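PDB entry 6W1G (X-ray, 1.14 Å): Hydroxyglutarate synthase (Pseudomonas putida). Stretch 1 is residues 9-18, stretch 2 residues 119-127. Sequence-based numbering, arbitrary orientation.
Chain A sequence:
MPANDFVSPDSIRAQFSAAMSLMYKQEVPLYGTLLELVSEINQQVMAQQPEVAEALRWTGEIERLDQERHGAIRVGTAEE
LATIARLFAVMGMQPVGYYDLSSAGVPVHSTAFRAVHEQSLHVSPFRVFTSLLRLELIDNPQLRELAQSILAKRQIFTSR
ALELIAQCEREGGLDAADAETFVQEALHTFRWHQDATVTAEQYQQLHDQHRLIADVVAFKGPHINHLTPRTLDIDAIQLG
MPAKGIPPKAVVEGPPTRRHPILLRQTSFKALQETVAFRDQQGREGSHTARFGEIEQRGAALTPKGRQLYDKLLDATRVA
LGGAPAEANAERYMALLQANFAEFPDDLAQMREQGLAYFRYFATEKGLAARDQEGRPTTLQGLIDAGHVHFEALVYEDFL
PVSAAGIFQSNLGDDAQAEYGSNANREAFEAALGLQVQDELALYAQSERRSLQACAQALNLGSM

Stretch 1 9-18: PDSIRAQFSA
Stretch 2, residues 119-127: QSLHVSPFR

Residues 9-18 form a regular helix, and residues 119-123 are the last turn of another that runs in a similar direction: the axes approach to 9.3 Å, with 33° between their N-to-C directions (signed crossing angle -33°). Ser124 (phi/psi -160/122) leaves helical geometry, Pro125 (-96/20) turns the chain, and Phe126 (-55/137) follows alongside the first helix. The register is set by CA-CA distances of 6.1 Å for Asp10-Ser120, 5.2 Å for Ala14-Ser124 and 6.3 Å for Ser17-Phe126. Together the stretches bury 469 Å², most of it under Phe126, Arg13, Asp10 and Ser124.

Arg13 is the polar centre. Its CA-CB bond points toward the second stretch, and chi1 to chi4 of -175° (t), 171° (t), 62° (p) and -100° carry the guanidinium to the end of the second helix. There Arg13 NE and Arg13 NH2 both donate to Ser124 O, each at 2.9 Å, so one carbonyl lies in the fork of two donors, near the guanidinium plane. Arg13 NH2 also lies 2.8 Å from Ser120 O, which accepts the helical hydrogen bond from Ser124 N at 3.0 Å. Asp10, one turn earlier with chi1 -65° (m) and chi2 -31°, places OD1 3.0 Å from Arg13 NH1 and 2.9 Å from Arg13 NH2; this salt bridge balances the charge of a buried arginine and orients its planar group. Asp10 also packs directly on the second helix, OD1 lying 3.3 Å from Ser120 CB and CB 3.7 Å from Val123 CG1. A water links the acid to Ser120 (chi1 -49°, m), donating to Asp10 OD2 at 2.5 Å and lying 2.5 Å from Ser120 OG.

Close approach at the middle of the register is accommodated by small side chains: Ala14 CB meets Ser124 CB at 3.9 Å. Ser124, with CA-CB toward the first helix and chi1 176° (t), places OG 3.9 Å from Ala14 CA, where it also accepts a 3.3 Å hydrogen bond from Phe126 N and braces the turn.

Phe126, with chi1 -174° (t) and chi2 61°, supplies the apolar end of the contact. Ser17, whose CA-CB bond points toward the second stretch, has CB over one face of the Phe126 ring, 3.9 Å from the centroid and 23° off the normal, a CH-pi contact; with chi1 178° (t), Ser17 OG approaches Phe126 CD1 to 3.3 Å and is hydrogen-bonded elsewhere in the structure. Arg13 CG lies at the ring edge, 4.0 Å from Phe126 CB. Phe16 starts sideways, but chi1 180° (t) and chi2 79° bring CD2 within 3.6 Å of Phe126 CE2, the rings meeting obliquely with centroids 5.9 Å apart and planes at 63°.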

ATOM      1  N   PRO A   9      -6.403  18.619  -2.296  1.00 11.96           N
ATOM      2  CA  PRO A   9      -6.705  17.195  -2.409  1.00 11.85           C
ATOM      3  C   PRO A   9      -6.029  16.362  -1.327  1.00 11.85           C
ATOM      4  O   PRO A   9      -6.594  15.363  -0.868  1.00 12.10           O
ATOM      5  CB  PRO A   9      -6.173  16.853  -3.805  1.00 12.55           C
ATOM      6  CG  PRO A   9      -6.317  18.153  -4.565  1.00 15.37           C
ATOM      7  CD  PRO A   9      -5.989  19.215  -3.583  1.00 13.06           C
ATOM      8  N   ASP A  10      -4.821  16.752  -0.901  1.00 12.44           N
ATOM      9  CA  ASP A  10      -4.147  15.997   0.157  1.00 12.71           C
ATOM     10  C   ASP A  10      -4.945  16.018   1.454  1.00 12.38           C
ATOM     11  O   ASP A  10      -5.004  15.021   2.181  1.00 12.94           O
ATOM     12  CB  ASP A  10      -2.757  16.594   0.423  1.00 14.94           C
ATOM     13  CG  ASP A  10      -1.805  16.467  -0.751  1.00 19.67           C
ATOM     14  OD1 ASP A  10      -1.872  15.504  -1.543  1.00 20.30           O
ATOM     15  OD2 ASP A  10      -0.951  17.356  -0.859  1.00 25.28           O
ATOM     16  N   SER A  11      -5.592  17.141   1.761  1.00 12.43           N
ATOM     17  CA  SER A  11      -6.402  17.229   2.974  1.00 12.07           C
ATOM     18  C   SER A  11      -7.629  16.344   2.870  1.00 11.98           C
ATOM     19  O   SER A  11      -8.056  15.744   3.857  1.00 12.33           O
ATOM     20  CB  SER A  11      -6.781  18.671   3.288  1.00 14.29           C
ATOM     21  OG  SER A  11      -7.752  19.192   2.407  1.00 16.88           O
ATOM     22  N   ILE A  12      -8.256  16.293   1.699  1.00 10.99           N
ATOM     23  CA  ILE A  12      -9.392  15.395   1.504  1.00 11.35           C
ATOM     24  C   ILE A  12      -8.952  13.939   1.699  1.00 10.36           C
ATOM     25  O   ILE A  12      -9.655  13.152   2.349  1.00 10.95           O
ATOM     26  CB  ILE A  12     -10.035  15.571   0.118  1.00 10.20           C
ATOM     27  CG1 ILE A  12     -10.381  17.047  -0.136  1.00 11.55           C
ATOM     28  CG2 ILE A  12     -11.302  14.758   0.007  1.00 12.74           C
ATOM     29  CD1 ILE A  12     -11.039  17.302  -1.508  1.00 12.26           C
ATOM     30  N   ARG A  13      -7.784  13.566   1.146  1.00 10.59           N
ATOM     31  CA  ARG A  13      -7.274  12.214   1.322  1.00 10.00           C
ATOM     32  C   ARG A  13      -7.072  11.889   2.796  1.00 10.08           C
ATOM     33  O   ARG A  13      -7.447  10.809   3.263  1.00 10.14           O
ATOM     34  CB  ARG A  13      -5.963  12.064   0.556  1.00 10.19           C
ATOM     35  CG  ARG A  13      -5.423  10.667   0.578  1.00 10.52           C
ATOM     36  CD  ARG A  13      -4.239  10.447  -0.344  1.00 11.71           C
ATOM     37  NE  ARG A  13      -3.101  11.252   0.002  1.00 11.86           N
ATOM     38  CZ  ARG A  13      -2.701  12.388  -0.560  1.00 11.45           C
ATOM     39  NH1 ARG A  13      -3.352  12.948  -1.555  1.00 12.32           N
ATOM     40  NH2 ARG A  13      -1.619  12.987  -0.094  1.00 11.95           N
ATOM     41  N   ALA A  14      -6.480  12.819   3.566  1.00 10.57           N
ATOM     42  CA  ALA A  14      -6.277  12.535   4.994  1.00 10.82           C
ATOM     43  C   ALA A  14      -7.595  12.336   5.698  1.00 10.74           C
ATOM     44  O   ALA A  14      -7.745  11.438   6.546  1.00 11.11           O
ATOM     45  CB  ALA A  14      -5.486  13.675   5.632  1.00 11.76           C
ATOM     46  N   GLN A  15      -8.583  13.177   5.377  1.00 10.74           N
ATOM     47  CA  GLN A  15      -9.903  13.052   5.988  1.00 11.07           C
ATOM     48  C   GLN A  15     -10.586  11.742   5.607  1.00 11.67           C
ATOM     49  O   GLN A  15     -11.240  11.086   6.444  1.00 11.92           O
ATOM     50  CB  GLN A  15     -10.759  14.236   5.574  1.00 14.34           C
ATOM     51  CG  GLN A  15     -10.377  15.519   6.274  1.00 19.51           C
ATOM     52  CD  GLN A  15     -11.083  16.723   5.729  1.00 27.92           C
ATOM     53  OE1 GLN A  15     -11.775  16.647   4.719  1.00 32.55           O
ATOM     54  NE2 GLN A  15     -10.894  17.850   6.383  1.00 33.93           N
ATOM     55  N   PHE A  16     -10.446  11.339   4.350  1.00 10.85           N
ATOM     56  CA  PHE A  16     -11.033  10.091   3.892  1.00 10.54           C
ATOM     57  C   PHE A  16     -10.393   8.899   4.579  1.00 10.98           C
ATOM     58  O   PHE A  16     -11.095   7.985   5.039  1.00 11.12           O
ATOM     59  CB  PHE A  16     -10.886   9.982   2.367  1.00 10.90           C
ATOM     60  CG  PHE A  16     -11.451   8.726   1.777  1.00 11.29           C
ATOM     61  CD1 PHE A  16     -12.811   8.580   1.571  1.00 13.89           C
ATOM     62  CD2 PHE A  16     -10.635   7.681   1.431  1.00 15.83           C
ATOM     63  CE1 PHE A  16     -13.340   7.404   1.029  1.00 14.92           C
ATOM     64  CE2 PHE A  16     -11.167   6.520   0.907  1.00 17.82           C
ATOM     65  CZ  PHE A  16     -12.518   6.380   0.714  1.00 15.96           C
ATOM     66  N   SER A  17      -9.058   8.888   4.679  1.00 10.09           N
ATOM     67  CA  SER A  17      -8.372   7.795   5.358  1.00  9.46           C
ATOM     68  C   SER A  17      -8.867   7.692   6.795  1.00 10.70           C
ATOM     69  O   SER A  17      -9.124   6.603   7.327  1.00 10.79           O
ATOM     70  CB  SER A  17      -6.891   8.047   5.321  1.00 10.42           C
ATOM     71  OG  SER A  17      -6.211   7.028   6.021  1.00 11.48           O
ATOM     72  N   ALA A  18      -8.961   8.836   7.489  1.00 10.99           N
ATOM     73  CA  ALA A  18      -9.413   8.812   8.877  1.00 11.90           C
ATOM     74  C   ALA A  18     -10.846   8.327   9.009  1.00 12.06           C
ATOM     75  O   ALA A  18     -11.177   7.547   9.927  1.00 12.43           O
ATOM     76  CB  ALA A  18      -9.292  10.207   9.500  1.00 13.38           C
ATOM     77  N   GLN A 119       5.979  15.490  -0.617  1.00 13.82           N
ATOM     78  CA  GLN A 119       5.278  16.448   0.228  1.00 13.89           C
ATOM     79  C   GLN A 119       3.801  16.076   0.354  1.00 12.33           C
ATOM     80  O   GLN A 119       3.202  16.234   1.409  1.00 13.66           O
ATOM     81  CB  GLN A 119       5.413  17.863  -0.308  1.00 17.23           C
ATOM     82  CG  GLN A 119       4.674  18.920   0.554  1.00 25.17           C
ATOM     83  CD  GLN A 119       4.939  18.819   2.073  1.00 30.27           C
ATOM     84  OE1 GLN A 119       6.074  18.610   2.503  1.00 36.65           O
ATOM     85  NE2 GLN A 119       3.875  18.990   2.889  1.00 27.92           N
ATOM     86  N   SER A 120       3.201  15.604  -0.722  1.00 11.00           N
ATOM     87  CA  SER A 120       1.822  15.117  -0.661  1.00 11.19           C
ATOM     88  C   SER A 120       1.723  13.913   0.266  1.00 10.60           C
ATOM     89  O   SER A 120       0.801  13.820   1.095  1.00 11.18           O
ATOM     90  CB  SER A 120       1.326  14.712  -2.033  1.00 11.07           C
ATOM     91  OG  SER A 120       1.570  15.690  -3.010  1.00 17.09           O
ATOM     92  N   LEU A 121       2.659  12.960   0.106  1.00 10.78           N
ATOM     93  CA  LEU A 121       2.699  11.757   0.921  1.00 10.47           C
ATOM     94  C   LEU A 121       2.858  12.114   2.384  1.00 11.34           C
ATOM     95  O   LEU A 121       2.355  11.408   3.261  1.00 11.72           O
ATOM     96  CB  LEU A 121       3.822  10.861   0.421  1.00 11.03           C
ATOM     97  CG  LEU A 121       3.582  10.271  -0.947  1.00 12.19           C
ATOM     98  CD1 LEU A 121       4.837   9.803  -1.649  1.00 12.93           C
ATOM     99  CD2 LEU A 121       2.606   9.110  -0.836  1.00 13.30           C
ATOM    100  N   HIS A 122       3.578  13.188   2.663  1.00 11.41           N
ATOM    101  CA  HIS A 122       3.759  13.634   4.027  1.00 12.20           C
ATOM    102  C   HIS A 122       2.452  14.018   4.657  1.00 12.51           C
ATOM    103  O   HIS A 122       2.210  13.736   5.831  1.00 14.44           O
ATOM    104  CB  HIS A 122       4.740  14.789   4.010  1.00 13.01           C
ATOM    105  CG  HIS A 122       5.018  15.370   5.343  1.00 14.65           C
ATOM    106  ND1 HIS A 122       5.899  14.794   6.227  1.00 17.19           N
ATOM    107  CD2 HIS A 122       4.486  16.446   5.966  1.00 19.24           C
ATOM    108  CE1 HIS A 122       5.955  15.528   7.315  1.00 20.12           C
ATOM    109  NE2 HIS A 122       5.079  16.505   7.213  1.00 20.79           N
ATOM    110  N   VAL A 123       1.615  14.741   3.916  1.00 11.48           N
ATOM    111  CA  VAL A 123       0.295  15.126   4.416  1.00 12.63           C
ATOM    112  C   VAL A 123      -0.588  13.883   4.608  1.00 11.79           C
ATOM    113  O   VAL A 123      -1.275  13.753   5.633  1.00 12.59           O
ATOM    114  CB  VAL A 123      -0.369  16.156   3.504  1.00 13.52           C
ATOM    115  CG1 VAL A 123      -1.809  16.465   3.997  1.00 14.48           C
ATOM    116  CG2 VAL A 123       0.480  17.407   3.443  1.00 14.89           C
ATOM    117  N   SER A 124      -0.560  12.958   3.666  1.00 11.03           N
ATOM    118  CA  SER A 124      -1.232  11.675   3.832  1.00  9.89           C
ATOM    119  C   SER A 124      -0.663  10.654   2.880  1.00 10.20           C
ATOM    120  O   SER A 124      -0.769  10.843   1.647  1.00 10.77           O
ATOM    121  CB  SER A 124      -2.733  11.750   3.587  1.00 11.60           C
ATOM    122  OG  SER A 124      -3.291  10.434   3.673  1.00 12.25           O
ATOM    123  N   PRO A 125      -0.147   9.527   3.381  1.00  9.48           N
ATOM    124  CA  PRO A 125       0.366   8.488   2.502  1.00  9.68           C
ATOM    125  C   PRO A 125      -0.658   7.393   2.226  1.00  9.58           C
ATOM    126  O   PRO A 125      -0.306   6.292   1.781  1.00 10.52           O
ATOM    127  CB  PRO A 125       1.533   7.914   3.300  1.00 10.84           C
ATOM    128  CG  PRO A 125       1.016   7.976   4.689  1.00 11.73           C
ATOM    129  CD  PRO A 125       0.257   9.295   4.790  1.00 11.19           C
ATOM    130  N   PHE A 126      -1.935   7.687   2.446  1.00  9.74           N
ATOM    131  CA  PHE A 126      -2.980   6.687   2.212  1.00 10.23           C
ATOM    132  C   PHE A 126      -2.919   6.151   0.801  1.00 10.25           C
ATOM    133  O   PHE A 126      -2.818   6.919  -0.164  1.00 10.88           O
ATOM    134  CB  PHE A 126      -4.342   7.315   2.486  1.00 10.29           C
ATOM    135  CG  PHE A 126      -5.483   6.384   2.425  1.00 10.85           C
ATOM    136  CD1 PHE A 126      -5.560   5.304   3.291  1.00 12.43           C
ATOM    137  CD2 PHE A 126      -6.521   6.595   1.534  1.00 12.03           C
ATOM    138  CE1 PHE A 126      -6.658   4.443   3.260  1.00 14.69           C
ATOM    139  CE2 PHE A 126      -7.621   5.770   1.517  1.00 15.06           C
ATOM    140  CZ  PHE A 126      -7.686   4.686   2.383  1.00 16.48           C
ATOM    141  N   ARG A 127      -3.067   4.843   0.679  1.00 10.04           N
ATOM    142  CA  ARG A 127      -3.136   4.173  -0.626  1.00 10.19           C
ATOM    143  C   ARG A 127      -4.303   3.207  -0.607  1.00 10.06           C
ATOM    144  O   ARG A 127      -4.653   2.697   0.450  1.00 10.52           O
ATOM    145  CB  ARG A 127      -1.928   3.296  -1.024  1.00 13.72           C
ATOM    146  CG  ARG A 127      -0.582   3.757  -0.660  1.00 13.61           C
ATOM    147  CD  ARG A 127      -0.099   3.041   0.581  1.00 14.86           C
ATOM    148  NE  ARG A 127       1.192   3.511   0.900  1.00 11.07           N
ATOM    149  CZ  ARG A 127       1.663   3.665   2.147  1.00 10.86           C
ATOM    150  NH1 ARG A 127       2.847   4.144   2.372  1.00 12.95           N
ATOM    151  NH2 ARG A 127       0.914   3.317   3.198  1.00 14.33           N
TER
HETATM  152  O   HOH W   1       0.687  18.033  -2.561  1.00 23.29           O